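PDB 5L7S: secreted RxLR effector peptide protein from Phytophthora infestans, which binds the host autophagy protein ATG8CL through a C-terminal motif and stimulates autophagosome formation in the plant cells that the pathogen infects. Local coordinates for residues V125-L131 / M143-W147; K184-R190 / V220-E226; L208-H214 / R249-L253. All coordinates share one frame; numbering follows the deposited sequence.

Contact 1 of 3, residues V125-L131 / M143-W147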
# COMPACT_ATOMS: atom_id res chain seq x y z
N VAL A 125 7.10 -11.96 -6.28
CA VAL A 125 7.40 -10.54 -6.54
C VAL A 125 6.94 -9.67 -5.36
O VAL A 125 7.68 -8.79 -4.92
CB VAL A 125 6.74 -10.04 -7.84
CG1 VAL A 125 7.14 -8.60 -8.15
CG2 VAL A 125 7.12 -10.94 -9.01
N TYR A 126 5.75 -9.96 -4.84
CA TYR A 126 5.22 -9.27 -3.65
C TYR A 126 6.21 -9.27 -2.48
O TYR A 126 6.25 -8.30 -1.72
CB TYR A 126 3.89 -9.88 -3.21
CG TYR A 126 3.07 -9.00 -2.29
CD1 TYR A 126 2.16 -8.08 -2.82
CD2 TYR A 126 3.20 -9.07 -0.91
CE1 TYR A 126 1.40 -7.26 -2.00
CE2 TYR A 126 2.45 -8.25 -0.08
CZ TYR A 126 1.55 -7.35 -0.63
OH TYR A 126 0.80 -6.52 0.18
N ASN A 127 6.99 -10.34 -2.35
CA ASN A 127 7.98 -10.47 -1.27
C ASN A 127 9.43 -10.18 -1.67
O ASN A 127 10.27 -9.93 -0.81
CB ASN A 127 7.86 -11.84 -0.64
CG ASN A 127 6.47 -12.08 -0.07
OD1 ASN A 127 6.06 -11.41 0.88
ND2 ASN A 127 5.73 -13.00 -0.67
N THR A 128 9.72 -10.21 -2.97
CA THR A 128 10.93 -9.58 -3.49
C THR A 128 10.87 -8.08 -3.17
O THR A 128 11.84 -7.51 -2.68
CB THR A 128 11.06 -9.76 -5.02
OG1 THR A 128 11.09 -11.16 -5.34
CG2 THR A 128 12.34 -9.10 -5.55
N LEU A 129 9.71 -7.47 -3.43
CA LEU A 129 9.48 -6.05 -3.14
C LEU A 129 9.24 -5.72 -1.66
O LEU A 129 9.20 -4.54 -1.29
CB LEU A 129 8.28 -5.55 -3.95
CG LEU A 129 8.40 -5.63 -5.47
CD1 LEU A 129 7.07 -5.28 -6.11
CD2 LEU A 129 9.50 -4.70 -5.98
N ARG A 130 9.05 -6.75 -0.84
CA ARG A 130 8.87 -6.62 0.61
C ARG A 130 7.67 -5.75 0.97
O ARG A 130 7.73 -4.94 1.90
CB ARG A 130 10.16 -6.13 1.28
CG ARG A 130 11.20 -7.21 1.47
CD ARG A 130 12.50 -6.64 2.01
NE ARG A 130 12.29 -5.89 3.25
CZ ARG A 130 13.21 -5.15 3.86
NH1 ARG A 130 14.44 -5.05 3.36
NH2 ARG A 130 12.90 -4.51 4.99
N LEU A 131 6.58 -5.94 0.24
CA LEU A 131 5.38 -5.12 0.42
C LEU A 131 4.64 -5.39 1.73
O LEU A 131 3.88 -4.54 2.18
CB LEU A 131 4.44 -5.26 -0.78
CG LEU A 131 4.95 -4.56 -2.04
CD1 LEU A 131 4.13 -4.99 -3.25
CD2 LEU A 131 4.93 -3.04 -1.89
N MET A 143 5.88 1.10 -5.34
CA MET A 143 6.15 -0.32 -5.57
C MET A 143 4.89 -1.18 -5.57
O MET A 143 4.80 -2.16 -6.31
CB MET A 143 7.16 -0.87 -4.55
CG MET A 143 8.57 -0.33 -4.74
SD MET A 143 9.81 -1.35 -3.93
CE MET A 143 9.61 -0.85 -2.22
N PHE A 144 3.91 -0.82 -4.74
CA PHE A 144 2.61 -1.50 -4.76
C PHE A 144 1.90 -1.26 -6.08
O PHE A 144 1.43 -2.21 -6.71
CB PHE A 144 1.73 -1.04 -3.60
CG PHE A 144 0.36 -1.66 -3.60
CD1 PHE A 144 0.21 -3.02 -3.39
CD2 PHE A 144 -0.78 -0.88 -3.82
CE1 PHE A 144 -1.05 -3.60 -3.39
CE2 PHE A 144 -2.04 -1.46 -3.82
CZ PHE A 144 -2.17 -2.82 -3.60
N ARG A 145 1.83 0.00 -6.51
CA ARG A 145 1.26 0.36 -7.82
C ARG A 145 1.93 -0.40 -8.97
O ARG A 145 1.26 -0.82 -9.92
CB ARG A 145 1.36 1.86 -8.08
CG ARG A 145 0.36 2.70 -7.29
CD ARG A 145 0.34 4.13 -7.81
NE ARG A 145 1.62 4.81 -7.61
CZ ARG A 145 2.01 5.45 -6.50
NH1 ARG A 145 3.21 6.03 -6.46
NH2 ARG A 145 1.22 5.52 -5.42
N GLN A 146 3.25 -0.57 -8.88
CA GLN A 146 4.02 -1.34 -9.86
C GLN A 146 3.62 -2.82 -9.85
O GLN A 146 3.45 -3.42 -10.90
CB GLN A 146 5.54 -1.21 -9.60
CG GLN A 146 6.10 0.18 -9.87
CD GLN A 146 7.44 0.43 -9.17
OE1 GLN A 146 8.20 -0.50 -8.91
NE2 GLN A 146 7.72 1.69 -8.88
N TRP A 147 3.48 -3.39 -8.66
CA TRP A 147 3.06 -4.79 -8.51
C TRP A 147 1.66 -5.04 -9.09
O TRP A 147 1.40 -6.13 -9.60
CB TRP A 147 3.12 -5.22 -7.05
CG TRP A 147 2.85 -6.66 -6.81
CD1 TRP A 147 3.72 -7.70 -6.93
CD2 TRP A 147 1.60 -7.23 -6.40
NE1 TRP A 147 3.10 -8.89 -6.61
CE2 TRP A 147 1.80 -8.63 -6.29
CE3 TRP A 147 0.34 -6.70 -6.11
CZ2 TRP A 147 0.77 -9.50 -5.90
CZ3 TRP A 147 -0.68 -7.56 -5.73
CH2 TRP A 147 -0.45 -8.95 -5.63
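Tyr126 turns an edge of its ring onto one face of the Trp147 indole in a T-shaped pair. The planes are inclined at 76°, the centroid of the phenol ring lies 4.9 Å from that of the six-membered indole ring, and Tyr126 CD1 lies over the indole, 3.5 Å from Trp147 CE2. Both rings have CG anti to the backbone N (chi1 -162° for Tyr126, -174° for Trp147); this sends the indole toward helix 122-128, where the edge of the Tyr126 ring lies against it. The indole edge is met near its plane by Val125, whose CG1 is 3.7 Å from Trp147 CD1. Trp147 NE1 hydrogen-bonds the carbonyl of Pro122, and Tyr126 OH is satisfied by Thr175.

Helix 122-128 and the turn after it are thus packed against the first turns of helix 142-155, inside the all-helical region assigned to the third of five tandem WY domains. Arg130, with positive phi, leaves the helical conformation after helix 122-128, and the chain then returns Leu131 to the interface. Leu131 divides its methyls: CD1 sits 3.9 Å from Trp147 CB, while CD2 approaches the backbone of Phe144, 3.8 Å from its N. Leu129 packs on Met143, its CD2 3.9 Å from Met143 SD. The bend at chi3 of Met143 then brings CE to 3.8 Å from Leu129 O, in van der Waals contact; that carbonyl is hydrogen-bonded to Tyr72 OH.

Contact 2 of 3, residues K184-R190 / V220-E226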
# COMPACT_ATOMS: atom_id res chain seq x y z
N LYS A 184 -10.78 -0.54 3.23
CA LYS A 184 -10.44 0.70 2.53
C LYS A 184 -9.50 0.44 1.34
O LYS A 184 -9.69 1.01 0.27
CB LYS A 184 -9.79 1.72 3.48
CG LYS A 184 -10.76 2.35 4.48
CD LYS A 184 -10.00 3.13 5.55
CE LYS A 184 -10.94 3.74 6.58
NZ LYS A 184 -10.24 4.04 7.87
N LEU A 185 -8.52 -0.44 1.54
CA LEU A 185 -7.58 -0.86 0.48
C LEU A 185 -8.30 -1.42 -0.75
O LEU A 185 -8.07 -0.95 -1.87
CB LEU A 185 -6.61 -1.92 1.02
CG LEU A 185 -5.64 -2.58 0.04
CD1 LEU A 185 -4.75 -1.53 -0.58
CD2 LEU A 185 -4.81 -3.63 0.75
N VAL A 186 -9.15 -2.43 -0.52
CA VAL A 186 -9.89 -3.09 -1.59
C VAL A 186 -10.82 -2.11 -2.31
O VAL A 186 -10.93 -2.15 -3.53
CB VAL A 186 -10.68 -4.32 -1.07
CG1 VAL A 186 -11.65 -4.85 -2.12
CG2 VAL A 186 -9.72 -5.42 -0.66
N HIS A 187 -11.47 -1.22 -1.56
CA HIS A 187 -12.31 -0.20 -2.18
C HIS A 187 -11.51 0.87 -2.94
O HIS A 187 -12.04 1.49 -3.86
CB HIS A 187 -13.24 0.45 -1.15
CG HIS A 187 -14.43 1.11 -1.76
ND1 HIS A 187 -15.40 0.40 -2.44
CD2 HIS A 187 -14.82 2.40 -1.80
CE1 HIS A 187 -16.32 1.23 -2.88
NE2 HIS A 187 -16.00 2.45 -2.49
N MET A 188 -10.25 1.11 -2.55
CA MET A 188 -9.36 1.98 -3.34
C MET A 188 -8.94 1.34 -4.67
O MET A 188 -8.80 2.05 -5.66
CB MET A 188 -8.12 2.42 -2.54
CG MET A 188 -8.36 3.53 -1.51
SD MET A 188 -8.97 5.10 -2.17
CE MET A 188 -10.71 5.03 -1.73
N LEU A 189 -8.77 0.02 -4.70
CA LEU A 189 -8.46 -0.70 -5.95
C LEU A 189 -9.51 -0.53 -7.04
O LEU A 189 -9.19 -0.68 -8.22
CB LEU A 189 -8.27 -2.20 -5.71
CG LEU A 189 -7.03 -2.69 -4.97
CD1 LEU A 189 -7.06 -4.21 -4.94
CD2 LEU A 189 -5.76 -2.18 -5.62
N ARG A 190 -10.75 -0.23 -6.67
CA ARG A 190 -11.80 0.11 -7.64
C ARG A 190 -11.35 1.22 -8.61
O ARG A 190 -11.66 1.16 -9.81
CB ARG A 190 -13.08 0.55 -6.94
CG ARG A 190 -13.75 -0.53 -6.11
CD ARG A 190 -15.19 -0.17 -5.77
NE ARG A 190 -16.11 -0.55 -6.85
CZ ARG A 190 -16.93 0.26 -7.52
NH1 ARG A 190 -17.02 1.57 -7.27
NH2 ARG A 190 -17.70 -0.27 -8.48
N VAL A 220 -17.42 2.88 4.66
CA VAL A 220 -16.47 3.17 3.57
C VAL A 220 -17.18 3.64 2.29
O VAL A 220 -16.72 4.58 1.64
CB VAL A 220 -15.55 1.95 3.29
CG1 VAL A 220 -14.77 2.12 1.99
CG2 VAL A 220 -14.59 1.76 4.46
N TRP A 221 -18.29 2.99 1.94
CA TRP A 221 -19.12 3.42 0.81
C TRP A 221 -19.73 4.80 1.05
O TRP A 221 -19.80 5.62 0.14
CB TRP A 221 -20.26 2.43 0.54
CG TRP A 221 -19.83 1.07 0.09
CD1 TRP A 221 -18.70 0.75 -0.59
CD2 TRP A 221 -20.56 -0.15 0.26
NE1 TRP A 221 -18.66 -0.60 -0.84
CE2 TRP A 221 -19.79 -1.18 -0.34
CE3 TRP A 221 -21.78 -0.48 0.86
CZ2 TRP A 221 -20.21 -2.52 -0.34
CZ3 TRP A 221 -22.19 -1.80 0.86
CH2 TRP A 221 -21.41 -2.81 0.26
N LEU A 222 -20.19 5.03 2.28
CA LEU A 222 -20.86 6.28 2.65
C LEU A 222 -19.89 7.46 2.63
O LEU A 222 -20.24 8.54 2.15
CB LEU A 222 -21.51 6.16 4.03
CG LEU A 222 -22.56 7.22 4.39
CD1 LEU A 222 -23.81 7.04 3.54
CD2 LEU A 222 -22.90 7.15 5.87
N LYS A 223 -18.67 7.25 3.14
CA LYS A 223 -17.60 8.26 3.05
C LYS A 223 -17.20 8.53 1.60
O LYS A 223 -16.94 9.67 1.23
CB LYS A 223 -16.37 7.84 3.85
CG LYS A 223 -15.28 8.90 3.92
CD LYS A 223 -14.10 8.44 4.76
CE LYS A 223 -12.92 9.39 4.60
NZ LYS A 223 -11.76 8.96 5.44
N ALA A 224 -17.15 7.47 0.79
CA ALA A 224 -16.89 7.60 -0.65
C ALA A 224 -18.10 8.09 -1.46
O ALA A 224 -18.00 8.26 -2.67
CB ALA A 224 -16.39 6.27 -1.21
N ARG A 225 -19.25 8.28 -0.79
CA ARG A 225 -20.47 8.82 -1.39
C ARG A 225 -21.00 7.95 -2.53
O ARG A 225 -21.57 8.45 -3.49
CB ARG A 225 -20.26 10.27 -1.85
CG ARG A 225 -19.70 11.20 -0.77
CD ARG A 225 -19.52 12.62 -1.29
NE ARG A 225 -20.80 13.26 -1.61
CZ ARG A 225 -21.66 13.77 -0.72
NH1 ARG A 225 -21.41 13.73 0.59
NH2 ARG A 225 -22.80 14.32 -1.15
N GLU A 226 -20.83 6.63 -2.39
CA GLU A 226 -21.23 5.68 -3.43
C GLU A 226 -22.76 5.64 -3.49
O GLU A 226 -23.42 5.62 -2.46
CB GLU A 226 -20.69 4.28 -3.14
CG GLU A 226 -19.17 4.16 -3.09
CD GLU A 226 -18.49 4.16 -4.45
OE1 GLU A 226 -19.14 4.46 -5.48
OE2 GLU A 226 -17.28 3.86 -4.49
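Val220 opens the second segment by splitting its methyls between two residues of helix 179-189: CG1 lies 3.8 Å from His187 CD2, and CG2 3.9 Å from Lys184 CG, so the aliphatic base of the lysine serves as an apolar surface. Trp221, next in line, meets the imidazole obliquely, the ring planes inclined at 59°, with Trp221 CD1 3.3 Å from His187 CE1. Glu203 accepts from Trp221 NE1 with one carboxylate oxygen and pairs with His187 ND1 through the other, which fixes both groups from the same outside residue. Ala224 CB then approaches the imidazole edge, 4.0 Å from His187 NE2. At Arg225 a Schellman motif ends helix 212-223 and turns the chain so that Glu226, bent at chi2, points back. Its OE2 takes a weak hydrogen bond from His187 NE2 (2.8 Å, 126° at the hydrogen), and a long salt bridge of 3.6 Å joins the same OE2 to Arg190 NH1, Arg190 having its stronger partner in Asp200. With Trp221 also edge-to-face with Tyr257, the contact joins the regions assigned to WY domains 4 and 5 beside a tryptophan-tyrosine pair that is probably the one giving the WY fold its name.

Contact 3 of 3, residues L208-H214 / R249-L253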
# COMPACT_ATOMS: atom_id res chain seq x y z
N LEU A 208 -19.37 -12.02 2.77
CA LEU A 208 -19.92 -13.37 2.96
C LEU A 208 -19.12 -14.21 3.96
O LEU A 208 -19.54 -15.31 4.30
CB LEU A 208 -20.01 -14.09 1.61
CG LEU A 208 -20.89 -13.43 0.53
CD1 LEU A 208 -20.66 -14.06 -0.83
CD2 LEU A 208 -22.37 -13.48 0.89
N THR A 209 -17.98 -13.71 4.45
CA THR A 209 -17.13 -14.44 5.40
C THR A 209 -16.86 -13.70 6.73
O THR A 209 -16.06 -14.18 7.53
CB THR A 209 -15.77 -14.79 4.75
OG1 THR A 209 -15.10 -13.59 4.33
CG2 THR A 209 -15.95 -15.73 3.57
N SER A 210 -17.53 -12.57 6.97
CA SER A 210 -17.23 -11.75 8.14
C SER A 210 -18.33 -10.75 8.47
O SER A 210 -18.54 -9.81 7.71
CB SER A 210 -15.90 -11.00 7.91
OG SER A 210 -15.77 -9.89 8.78
N GLU A 211 -19.01 -10.94 9.60
CA GLU A 211 -20.06 -10.02 10.07
C GLU A 211 -19.53 -8.60 10.37
O GLU A 211 -20.19 -7.61 10.04
CB GLU A 211 -20.79 -10.58 11.30
CG GLU A 211 -21.90 -11.58 10.98
CD GLU A 211 -23.19 -10.93 10.49
OE1 GLU A 211 -23.25 -9.68 10.33
OE2 GLU A 211 -24.18 -11.67 10.27
N SER A 212 -18.36 -8.52 10.99
CA SER A 212 -17.72 -7.22 11.28
C SER A 212 -17.51 -6.35 10.03
O SER A 212 -17.60 -5.12 10.11
CB SER A 212 -16.39 -7.41 12.01
OG SER A 212 -15.56 -8.34 11.33
N SER A 213 -17.26 -6.99 8.89
CA SER A 213 -17.09 -6.28 7.61
C SER A 213 -18.28 -5.41 7.18
O SER A 213 -18.08 -4.40 6.51
CB SER A 213 -16.78 -7.28 6.48
OG SER A 213 -17.95 -7.98 6.09
N HIS A 214 -19.49 -5.78 7.59
CA HIS A 214 -20.73 -5.16 7.10
C HIS A 214 -20.84 -3.69 7.51
O HIS A 214 -21.06 -2.82 6.67
CB HIS A 214 -21.96 -5.91 7.61
CG HIS A 214 -22.11 -7.29 7.04
ND1 HIS A 214 -23.28 -7.73 6.46
CD2 HIS A 214 -21.24 -8.32 6.96
CE1 HIS A 214 -23.13 -8.97 6.05
NE2 HIS A 214 -21.90 -9.35 6.34
N ARG A 249 -29.06 -12.00 3.04
CA ARG A 249 -28.19 -11.11 3.82
C ARG A 249 -27.66 -9.93 3.01
O ARG A 249 -27.58 -8.81 3.52
CB ARG A 249 -27.03 -11.90 4.45
CG ARG A 249 -27.44 -12.76 5.64
CD ARG A 249 -26.61 -14.03 5.78
NE ARG A 249 -25.16 -13.79 5.76
CZ ARG A 249 -24.43 -13.32 6.78
NH1 ARG A 249 -24.99 -13.01 7.96
NH2 ARG A 249 -23.12 -13.15 6.63
N MET A 250 -27.31 -10.17 1.74
CA MET A 250 -26.82 -9.11 0.85
C MET A 250 -27.91 -8.09 0.51
O MET A 250 -27.65 -6.89 0.46
CB MET A 250 -26.25 -9.69 -0.45
CG MET A 250 -25.03 -10.59 -0.30
SD MET A 250 -23.57 -9.79 0.40
CE MET A 250 -23.68 -10.27 2.13
N LEU A 251 -29.13 -8.57 0.27
CA LEU A 251 -30.26 -7.69 -0.01
C LEU A 251 -30.53 -6.78 1.18
O LEU A 251 -30.71 -5.57 1.01
CB LEU A 251 -31.52 -8.49 -0.35
CG LEU A 251 -32.78 -7.69 -0.72
CD1 LEU A 251 -32.53 -6.76 -1.90
CD2 LEU A 251 -33.93 -8.64 -1.03
N ASN A 252 -30.56 -7.35 2.38
CA ASN A 252 -30.77 -6.58 3.61
C ASN A 252 -29.71 -5.49 3.74
O ASN A 252 -30.03 -4.31 3.93
CB ASN A 252 -30.77 -7.49 4.85
CG ASN A 252 -31.41 -6.83 6.07
OD1 ASN A 252 -32.56 -7.10 6.40
ND2 ASN A 252 -30.65 -5.95 6.73
N LEU A 253 -28.45 -5.90 3.61
CA LEU A 253 -27.31 -4.98 3.66
C LEU A 253 -27.45 -3.83 2.68
O LEU A 253 -27.20 -2.68 3.05
CB LEU A 253 -26.01 -5.75 3.40
CG LEU A 253 -24.71 -4.96 3.23
CD1 LEU A 253 -24.48 -3.93 4.34
CD2 LEU A 253 -23.56 -5.96 3.16
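The Arg249 guanidinium is engaged at its edge by the Glu211 carboxylate, while His214 CE1 lies over one of its faces. The edge contact is a hydrogen-bonded salt bridge: NH1 of Arg249 donates to OE2 of Glu211 over 2.8 Å, with 152° at the hydrogen. Glu211 OE2 lies almost in the guanidinium plane, yet NH1 meets the carboxylate from above the carboxylate plane, the two flat groups being turned 81° apart. The imidazole of His214 is inclined to the guanidinium by 57°, and one of its faces receives the other carboxylate oxygen, Glu211 OE1, 4.1 Å above the ring; the carbonyl O of Ser210 lies at its edge. His214 NE2 is bonded to the carbonyl of Leu207, which helps fix the ring's rotation.

These residues join the turn leading into helix 212-223 to the start of helix 249-266, at the junction of the regions assigned to WY domains 4 and 5. The turn carries an N-terminal cap, the Ser210 side chain accepting from the backbone N of Ser213, and Ser210 OG is also bonded to Glu179. Bends at chi2 and chi3 swing the Arg249 chain round to the Glu211 carboxylate.

Beside the charged pair the contact becomes apolar. Leu208 CD2 packs 3.7 Å from Met250 CE, the methionine chain folding over to reach it. The same methyl, CE of Met250, lies 4.2 Å from His214 CE1, and Leu253 CD2 approaches His214 ND1 at 3.8 Å.

Burial decreases from contact 1 to contact 3, and polar chemistry enters as burial falls. In contact 1 every touching residue is buried and no hydrogen bond crosses between the segments. Contact 2 is partly buried and combines apolar packing with a histidine held between acidic groups. Contact 3, at the surface with its centre about 25 Å from the centre of the chain, has a short, hydrogen-bonded salt bridge, where that of contact 2 is long, beside a small apolar patch. Contacts 2 and 3 share helix 212-223, using its C-terminal and N-terminal ends respectively, and their segments alternate along the chain. Contact 1 precedes both in sequence but meets contact 2 where Phe144 CZ packs 4.2 Å from Leu189 CD2.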